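Local coordinates for putative Fe-S biosynthesis protein (Lactobacillus salivarius, PDB 2P2E) that is of unknown function but probably takes part in iron-sulphur cluster assembly, at residues A11-K14 and L15-Y18; V53-K56 and D57-Y60; F75-G79 and Y80-Y84. All coordinates share one frame; numbering follows the deposited sequence.

Contact 1: residues A11-K14 and L15-Y18; sequences AAKK and LQRY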
loop_
_atom_site.group_PDB
_atom_site.type_symbol
_atom_site.label_atom_id
_atom_site.label_comp_id
_atom_site.label_asym_id
_atom_site.label_seq_id
_atom_site.Cartn_x
_atom_site.Cartn_y
_atom_site.Cartn_z
ATOM N N ALA A 11 11.068 1.036 7.929
ATOM C CA ALA A 11 9.769 1.207 7.294
ATOM C C ALA A 11 8.639 0.662 8.156
ATOM O O ALA A 11 7.569 1.254 8.242
ATOM C CB ALA A 11 9.763 0.529 5.931
ATOM N N ALA A 12 8.870 -0.478 8.787
ATOM C CA ALA A 12 7.844 -1.064 9.634
ATOM C C ALA A 12 7.593 -0.129 10.804
ATOM O O ALA A 12 6.461 0.117 11.180
ATOM C CB ALA A 12 8.290 -2.424 10.137
ATOM N N LYS A 13 8.666 0.404 11.367
ATOM C CA LYS A 13 8.545 1.314 12.491
ATOM C C LYS A 13 7.661 2.496 12.124
ATOM O O LYS A 13 6.811 2.897 12.909
ATOM C CB LYS A 13 9.933 1.803 12.926
ATOM C CG LYS A 13 9.949 2.647 14.208
ATOM C CD LYS A 13 9.365 1.883 15.402
ATOM C CE LYS A 13 9.632 2.591 16.746
ATOM N NZ LYS A 13 9.095 3.998 16.813
ATOM N N LYS A 14 7.850 3.040 10.926
ATOM C CA LYS A 14 7.060 4.182 10.476
ATOM C C LYS A 14 5.601 3.803 10.215
ATOM O O LYS A 14 4.730 4.673 10.108
ATOM C CB LYS A 14 7.660 4.770 9.199
ATOM C CG LYS A 14 6.882 5.948 8.629
ATOM C CD LYS A 14 7.221 6.156 7.158
ATOM C CE LYS A 14 6.549 7.398 6.571
ATOM N NZ LYS A 14 7.112 8.662 7.146
ATOM N N LEU A 15 5.342 2.504 10.104
ATOM C CA LEU A 15 3.999 2.003 9.854
ATOM C C LEU A 15 3.389 1.437 11.115
ATOM O O LEU A 15 2.229 1.043 11.127
ATOM C CB LEU A 15 4.033 0.917 8.780
ATOM C CG LEU A 15 4.176 1.393 7.330
ATOM C CD1 LEU A 15 4.485 0.222 6.403
ATOM C CD2 LEU A 15 2.892 2.088 6.913
ATOM N N GLN A 16 4.175 1.416 12.181
ATOM C CA GLN A 16 3.744 0.872 13.459
ATOM C C GLN A 16 2.428 1.449 13.979
ATOM O O GLN A 16 1.538 0.707 14.401
ATOM C CB GLN A 16 4.849 1.093 14.479
ATOM C CG GLN A 16 4.835 0.134 15.653
ATOM C CD GLN A 16 6.171 0.115 16.381
ATOM O OE1 GLN A 16 6.633 1.144 16.891
ATOM N NE2 GLN A 16 6.805 -1.056 16.419
ATOM N N ARG A 17 2.308 2.773 13.936
ATOM C CA ARG A 17 1.109 3.467 14.408
ATOM C C ARG A 17 -0.175 2.985 13.733
ATOM O O ARG A 17 -1.272 3.186 14.257
ATOM C CB ARG A 17 1.251 4.970 14.180
ATOM C CG ARG A 17 2.528 5.586 14.731
ATOM C CD ARG A 17 2.536 5.604 16.249
ATOM N NE ARG A 17 1.315 6.184 16.811
ATOM C CZ ARG A 17 0.994 7.475 16.782
ATOM N NH1 ARG A 17 1.802 8.357 16.217
ATOM N NH2 ARG A 17 -0.155 7.881 17.311
ATOM N N TYR A 18 -0.038 2.357 12.570
ATOM C CA TYR A 18 -1.201 1.856 11.842
ATOM C C TYR A 18 -1.386 0.355 12.059
ATOM O O TYR A 18 -2.491 -0.102 12.329
ATOM C CB TYR A 18 -1.058 2.151 10.348
ATOM C CG TYR A 18 -0.826 3.609 10.028
ATOM C CD1 TYR A 18 -1.826 4.560 10.229
ATOM C CD2 TYR A 18 0.393 4.038 9.525
ATOM C CE1 TYR A 18 -1.613 5.903 9.938
ATOM C CE2 TYR A 18 0.620 5.372 9.231
ATOM C CZ TYR A 18 -0.385 6.301 9.438
ATOM O OH TYR A 18 -0.145 7.623 9.157
#

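Contact 2: residues V53-K56 and D57-Y60; sequences VVSK and DMDY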
loop_
_atom_site.group_PDB
_atom_site.type_symbol
_atom_site.label_atom_id
_atom_site.label_comp_id
_atom_site.label_asym_id
_atom_site.label_seq_id
_atom_site.Cartn_x
_atom_site.Cartn_y
_atom_site.Cartn_z
ATOM N N VAL A 53 -4.799 3.345 4.379
ATOM C CA VAL A 53 -5.164 2.643 5.590
ATOM C C VAL A 53 -6.627 2.966 5.843
ATOM O O VAL A 53 -7.041 4.129 5.885
ATOM C CB VAL A 53 -4.275 3.044 6.785
ATOM C CG1 VAL A 53 -4.088 4.517 6.806
ATOM C CG2 VAL A 53 -4.902 2.572 8.096
ATOM N N VAL A 54 -7.402 1.898 5.968
ATOM C CA VAL A 54 -8.828 1.971 6.195
ATOM C C VAL A 54 -9.156 1.159 7.427
ATOM O O VAL A 54 -8.267 0.581 8.044
ATOM C CB VAL A 54 -9.588 1.347 5.027
ATOM C CG1 VAL A 54 -9.305 2.106 3.756
ATOM C CG2 VAL A 54 -9.173 -0.100 4.881
ATOM N N SER A 55 -10.444 1.116 7.766
ATOM C CA SER A 55 -10.930 0.347 8.904
ATOM C C SER A 55 -11.640 -0.878 8.352
ATOM O O SER A 55 -12.082 -0.893 7.202
ATOM C CB SER A 55 -11.912 1.168 9.737
ATOM O OG SER A 55 -11.320 2.364 10.204
ATOM N N LYS A 56 -11.761 -1.905 9.178
ATOM C CA LYS A 56 -12.401 -3.131 8.747
ATOM C C LYS A 56 -13.887 -2.962 8.469
ATOM O O LYS A 56 -14.557 -3.925 8.108
ATOM C CB LYS A 56 -12.164 -4.219 9.790
ATOM C CG LYS A 56 -10.682 -4.497 9.995
ATOM C CD LYS A 56 -10.426 -5.607 11.004
ATOM C CE LYS A 56 -8.942 -5.957 11.066
ATOM N NZ LYS A 56 -8.650 -6.916 12.182
ATOM N N ASP A 57 -14.404 -1.748 8.619
ATOM C CA ASP A 57 -15.823 -1.517 8.354
ATOM C C ASP A 57 -16.080 -0.943 6.956
ATOM O O ASP A 57 -17.155 -1.138 6.383
ATOM C CB ASP A 57 -16.435 -0.585 9.415
ATOM C CG ASP A 57 -15.618 0.680 9.631
ATOM O OD1 ASP A 57 -14.613 0.618 10.367
ATOM O OD2 ASP A 57 -15.975 1.736 9.057
HETATM N N MSE A 58 -15.094 -0.242 6.408
HETATM C CA MSE A 58 -15.224 0.355 5.084
HETATM C C MSE A 58 -15.206 -0.725 4.007
HETATM O O MSE A 58 -14.605 -1.784 4.186
HETATM C CB MSE A 58 -14.095 1.369 4.880
HETATM C CG MSE A 58 -14.244 2.600 5.774
HETATM SE SE MSE A 58 -12.622 3.652 6.062
HETATM C CE MSE A 58 -12.562 3.585 8.025
ATOM N N ASP A 59 -15.876 -0.470 2.892
ATOM C CA ASP A 59 -15.929 -1.457 1.822
ATOM C C ASP A 59 -14.724 -1.436 0.890
ATOM O O ASP A 59 -14.738 -0.794 -0.156
ATOM C CB ASP A 59 -17.207 -1.279 1.012
ATOM C CG ASP A 59 -17.303 -2.262 -0.135
ATOM O OD1 ASP A 59 -17.043 -3.473 0.089
ATOM O OD2 ASP A 59 -17.645 -1.823 -1.258
ATOM N N TYR A 60 -13.693 -2.169 1.283
ATOM C CA TYR A 60 -12.462 -2.255 0.528
ATOM C C TYR A 60 -12.347 -3.652 -0.034
ATOM O O TYR A 60 -11.542 -3.915 -0.914
ATOM C CB TYR A 60 -11.287 -1.998 1.464
ATOM C CG TYR A 60 -11.138 -3.059 2.529
ATOM C CD1 TYR A 60 -10.394 -4.208 2.293
ATOM C CD2 TYR A 60 -11.777 -2.931 3.760
ATOM C CE1 TYR A 60 -10.281 -5.212 3.258
ATOM C CE2 TYR A 60 -11.678 -3.931 4.734
ATOM C CZ TYR A 60 -10.927 -5.073 4.477
ATOM O OH TYR A 60 -10.821 -6.080 5.426
#

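Contact 3: residues F75-G79 and Y80-Y84; sequences FYYKG and YSKMY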
loop_
_atom_site.group_PDB
_atom_site.type_symbol
_atom_site.label_atom_id
_atom_site.label_comp_id
_atom_site.label_asym_id
_atom_site.label_seq_id
_atom_site.Cartn_x
_atom_site.Cartn_y
_atom_site.Cartn_z
ATOM N N PHE A 75 -1.544 -6.962 3.062
ATOM C CA PHE A 75 -1.705 -5.802 2.193
ATOM C C PHE A 75 -2.749 -6.206 1.175
ATOM O O PHE A 75 -2.567 -7.199 0.477
ATOM C CB PHE A 75 -0.420 -5.511 1.435
ATOM C CG PHE A 75 0.534 -4.628 2.160
ATOM C CD1 PHE A 75 0.317 -3.258 2.221
ATOM C CD2 PHE A 75 1.687 -5.156 2.743
ATOM C CE1 PHE A 75 1.242 -2.417 2.855
ATOM C CE2 PHE A 75 2.616 -4.325 3.380
ATOM C CZ PHE A 75 2.397 -2.961 3.433
ATOM N N TYR A 76 -3.841 -5.462 1.083
ATOM C CA TYR A 76 -4.865 -5.798 0.110
ATOM C C TYR A 76 -4.668 -4.933 -1.112
ATOM O O TYR A 76 -4.173 -3.820 -1.004
ATOM C CB TYR A 76 -6.248 -5.584 0.714
ATOM C CG TYR A 76 -6.564 -6.636 1.735
ATOM C CD1 TYR A 76 -7.169 -7.826 1.366
ATOM C CD2 TYR A 76 -6.187 -6.474 3.064
ATOM C CE1 TYR A 76 -7.393 -8.830 2.291
ATOM C CE2 TYR A 76 -6.405 -7.475 4.001
ATOM C CZ TYR A 76 -7.010 -8.650 3.605
ATOM O OH TYR A 76 -7.240 -9.636 4.535
ATOM N N TYR A 77 -5.035 -5.447 -2.277
ATOM C CA TYR A 77 -4.884 -4.682 -3.505
ATOM C C TYR A 77 -5.888 -5.102 -4.564
ATOM O O TYR A 77 -6.430 -6.212 -4.528
ATOM C CB TYR A 77 -3.464 -4.828 -4.055
ATOM C CG TYR A 77 -3.143 -6.203 -4.567
ATOM C CD1 TYR A 77 -3.118 -6.473 -5.934
ATOM C CD2 TYR A 77 -2.857 -7.236 -3.685
ATOM C CE1 TYR A 77 -2.810 -7.743 -6.412
ATOM C CE2 TYR A 77 -2.554 -8.512 -4.149
ATOM C CZ TYR A 77 -2.529 -8.755 -5.510
ATOM O OH TYR A 77 -2.216 -10.009 -5.951
ATOM N N LYS A 78 -6.133 -4.204 -5.510
ATOM C CA LYS A 78 -7.068 -4.483 -6.580
ATOM C C LYS A 78 -6.419 -5.510 -7.485
ATOM O O LYS A 78 -5.306 -5.310 -7.967
ATOM C CB LYS A 78 -7.391 -3.198 -7.336
ATOM C CG LYS A 78 -8.094 -2.180 -6.459
ATOM C CD LYS A 78 -8.407 -0.889 -7.184
ATOM C CE LYS A 78 -7.172 -0.050 -7.398
ATOM N NZ LYS A 78 -7.534 1.348 -7.771
ATOM N N GLY A 79 -7.111 -6.624 -7.688
ATOM C CA GLY A 79 -6.579 -7.681 -8.524
ATOM C C GLY A 79 -5.811 -7.212 -9.741
ATOM O O GLY A 79 -4.611 -7.432 -9.839
ATOM N N TYR A 80 -6.500 -6.538 -10.655
ATOM C CA TYR A 80 -5.893 -6.058 -11.890
ATOM C C TYR A 80 -4.559 -5.341 -11.776
ATOM O O TYR A 80 -3.689 -5.542 -12.608
ATOM C CB TYR A 80 -6.876 -5.161 -12.640
ATOM C CG TYR A 80 -7.178 -3.842 -11.970
ATOM C CD1 TYR A 80 -6.459 -2.697 -12.294
ATOM C CD2 TYR A 80 -8.212 -3.729 -11.046
ATOM C CE1 TYR A 80 -6.766 -1.465 -11.722
ATOM C CE2 TYR A 80 -8.532 -2.500 -10.467
ATOM C CZ TYR A 80 -7.805 -1.373 -10.815
ATOM O OH TYR A 80 -8.142 -0.152 -10.276
ATOM N N SER A 81 -4.382 -4.503 -10.766
ATOM C CA SER A 81 -3.122 -3.779 -10.639
ATOM C C SER A 81 -1.941 -4.720 -10.457
ATOM O O SER A 81 -0.790 -4.298 -10.475
ATOM C CB SER A 81 -3.190 -2.775 -9.481
ATOM O OG SER A 81 -3.643 -3.387 -8.294
ATOM N N LYS A 82 -2.239 -6.000 -10.300
ATOM C CA LYS A 82 -1.213 -7.019 -10.122
ATOM C C LYS A 82 -0.241 -6.959 -11.290
ATOM O O LYS A 82 0.933 -7.309 -11.154
ATOM C CB LYS A 82 -1.881 -8.392 -10.067
ATOM C CG LYS A 82 -0.992 -9.541 -9.667
ATOM C CD LYS A 82 -1.837 -10.815 -9.533
ATOM C CE LYS A 82 -1.014 -12.014 -9.038
ATOM N NZ LYS A 82 -1.857 -13.252 -8.904
HETATM N N MSE A 83 -0.743 -6.505 -12.438
HETATM C CA MSE A 83 0.064 -6.415 -13.648
HETATM C C MSE A 83 1.137 -5.340 -13.541
HETATM O O MSE A 83 2.099 -5.327 -14.317
HETATM C CB MSE A 83 -0.826 -6.138 -14.866
HETATM C CG MSE A 83 -1.443 -4.748 -14.917
HETATM SE SE MSE A 83 -2.535 -4.484 -16.534
HETATM C CE MSE A 83 -1.156 -4.848 -17.875
ATOM N N TYR A 84 0.977 -4.446 -12.572
ATOM C CA TYR A 84 1.941 -3.374 -12.386
ATOM C C TYR A 84 2.911 -3.670 -11.258
ATOM O O TYR A 84 3.787 -2.864 -10.948
ATOM C CB TYR A 84 1.218 -2.064 -12.108
ATOM C CG TYR A 84 0.409 -1.597 -13.274
ATOM C CD1 TYR A 84 0.999 -1.413 -14.519
ATOM C CD2 TYR A 84 -0.951 -1.353 -13.146
ATOM C CE1 TYR A 84 0.251 -0.998 -15.612
ATOM C CE2 TYR A 84 -1.708 -0.934 -14.238
ATOM C CZ TYR A 84 -1.104 -0.762 -15.467
ATOM O OH TYR A 84 -1.858 -0.386 -16.557
HETATM O O HOH W 1 -4.081 -1.740 -6.105
#

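Contact 1: residues A11-K14 and L15-Y18
Leu15 and Gln16 turn back onto the residues one helical turn earlier. The CG of Leu15 sits 3.5 Å from Ala11 O, with its CD1 methyl next to the same oxygen. Its CB lies near Ala12 O. With CG anti to the carbonyl carbon (chi1 -77°), the leucine branch stays beside its own backbone N and leans toward the start of the helix. Gln16 meets Lys13 on the solvent side. OE1 of Gln16 comes within 3.2 Å of Lys13 CD and lies about as near to CE. The two chains cross at a slant. This is contact with the aliphatic part of the lysine, and the ammonium group NZ lies farther off, 3.8 Å from OE1. The Lys13 chain comes beside Gln16 OE1 through bends at chi2 (59°) and chi4. The ring of Tyr18 approaches Lys14 O, with CE2 4.3 Å from it.

All this belongs to helix 9-19, which packs against the mixed beta sheet of the protein. The backbone is less regular than an ideal alpha helix. Leu15 N gives its main hydrogen bond to Ala12 O at 2.8 Å and a weak one to Ala11 O at 3.2 Å. Gln16 N bonds to Lys13 O at 3.1 Å, and Tyr18 N to Leu15 O. Apart from the weak bond to Ala11 O, these span three residues, as in a 3-10 turn. At Arg17 and Tyr18 the helix is kinked.

Farther out, Leu15 packs on Ile116 of strand 108-118 and on Ile72. Ala11 and the chain of Lys14 rest on Leu100, and Lys14 NZ bonds to Ser98 O. The Tyr18 side chain also touches Ile116, Asp118 and Arg120. Gln16 O accepts a hydrogen bond from Thr19 OG1.

Contact 2: residues V53-K56 and D57-Y60
Ser55 O receives the backbone hydrogen bond of this contact, from Met58 N at 3.2 Å. The N-H points at the oxygen with an angle of 145°. The donor stands well above the carbonyl plane. The bond closes a type I beta turn from Ser55 to Met58. Past the turn Asp59 is the centre of an inverse gamma turn, with a weak bond from Tyr60 N to Met58 O.

The apolar contacts run from the end of the strand to the returning chain. Met58 is modelled as selenomethionine, and its SE lies 3.9 Å from Val54 CB. Val54 turns its CG2 methyl to the ring of Tyr60, 4.0 Å from CD2. That methyl stands between the backbone N and the carbonyl carbon of Val54, while CG1 is anti to the carbonyl carbon (chi1 -62°). The turn follows directly on strand 49-55 and opens the loop that leads to strand 66-70. Strand 24-30 supplies a further apolar surface: Val54 packs on Val25 and Leu27, and Tyr60 also touches Val25.

The ring of Tyr60 has polar and aliphatic backbone neighbours too. Ser55 O approaches it obliquely, 3.9 Å from CE2. Lys56 CA comes to its edge, near the ring plane, at 4.2 Å from the same CE2.

Lys56 is exposed, its chain extended beyond CG and its NZ bonded to Ser22 O. Nearby, the Ser55 side chain touches Arg120 and that of Met58 touches Glu121.

Contact 3: residues F75-G79 and Y80-Y84
Ser81 OG gives a hydrogen bond of 2.6 Å to Lys78 O. It lies in the carbonyl plane, on a lone pair. Ser81 N adds a weak bond to the same oxygen. A water donates to Ser81 OG at 2.8 Å and accepts from Lys78 N at 3.3 Å. Lys82 N lies 2.8 Å from Gly79 O and bonds to it, though the place of Lys82 N is less sure.

Lys78 and Tyr80 lie side by side and point the same way. Lys78 CB is 3.4 Å from Tyr80 CE2, and NZ makes a weak bond to Tyr80 OH at 3.0 Å. The lysine chain reaches it by a bend at chi3 (-74°). Its stronger partners are Phe30 O and a salt bridge to Asp32, whose carboxylate also bonds Tyr80 OH.

Tyr77 takes Ser81 OG at its ring edge, in plane. Its CE1 rests 3.8 Å from Lys82 CB.

With an alanine in place of Lys78, Asp32 would probably lose its salt-bridge partner and the Tyr80 ring the CD and CE that lie along it. The serine bonds tie the residue just after strand 75-77 to the 3-10 segment, and the shared Asp32 probably helps hold the lysine charge beside the tyrosine hydroxyl.

Overall arrangement
The three contacts follow one another along the chain. Contact 1 is on helix 9-19. Contact 2 ends strand 49-55, and contact 3 leads from strand 75-77 into a 3-10 segment. Both strands belong to the same mixed sheet. The centres of contacts 1 and 2 are about 18 Å apart, yet Tyr18 packs on Val53. Contacts 2 and 3 are about 17 Å apart between centres, and Tyr60 touches Tyr76. Contacts 1 and 3 lie on opposite sides of the chain's centre, their own centres about 22 Å apart, and do not touch. Contact 2 thus touches the helix through Val53 and strand 75-77 through Tyr60.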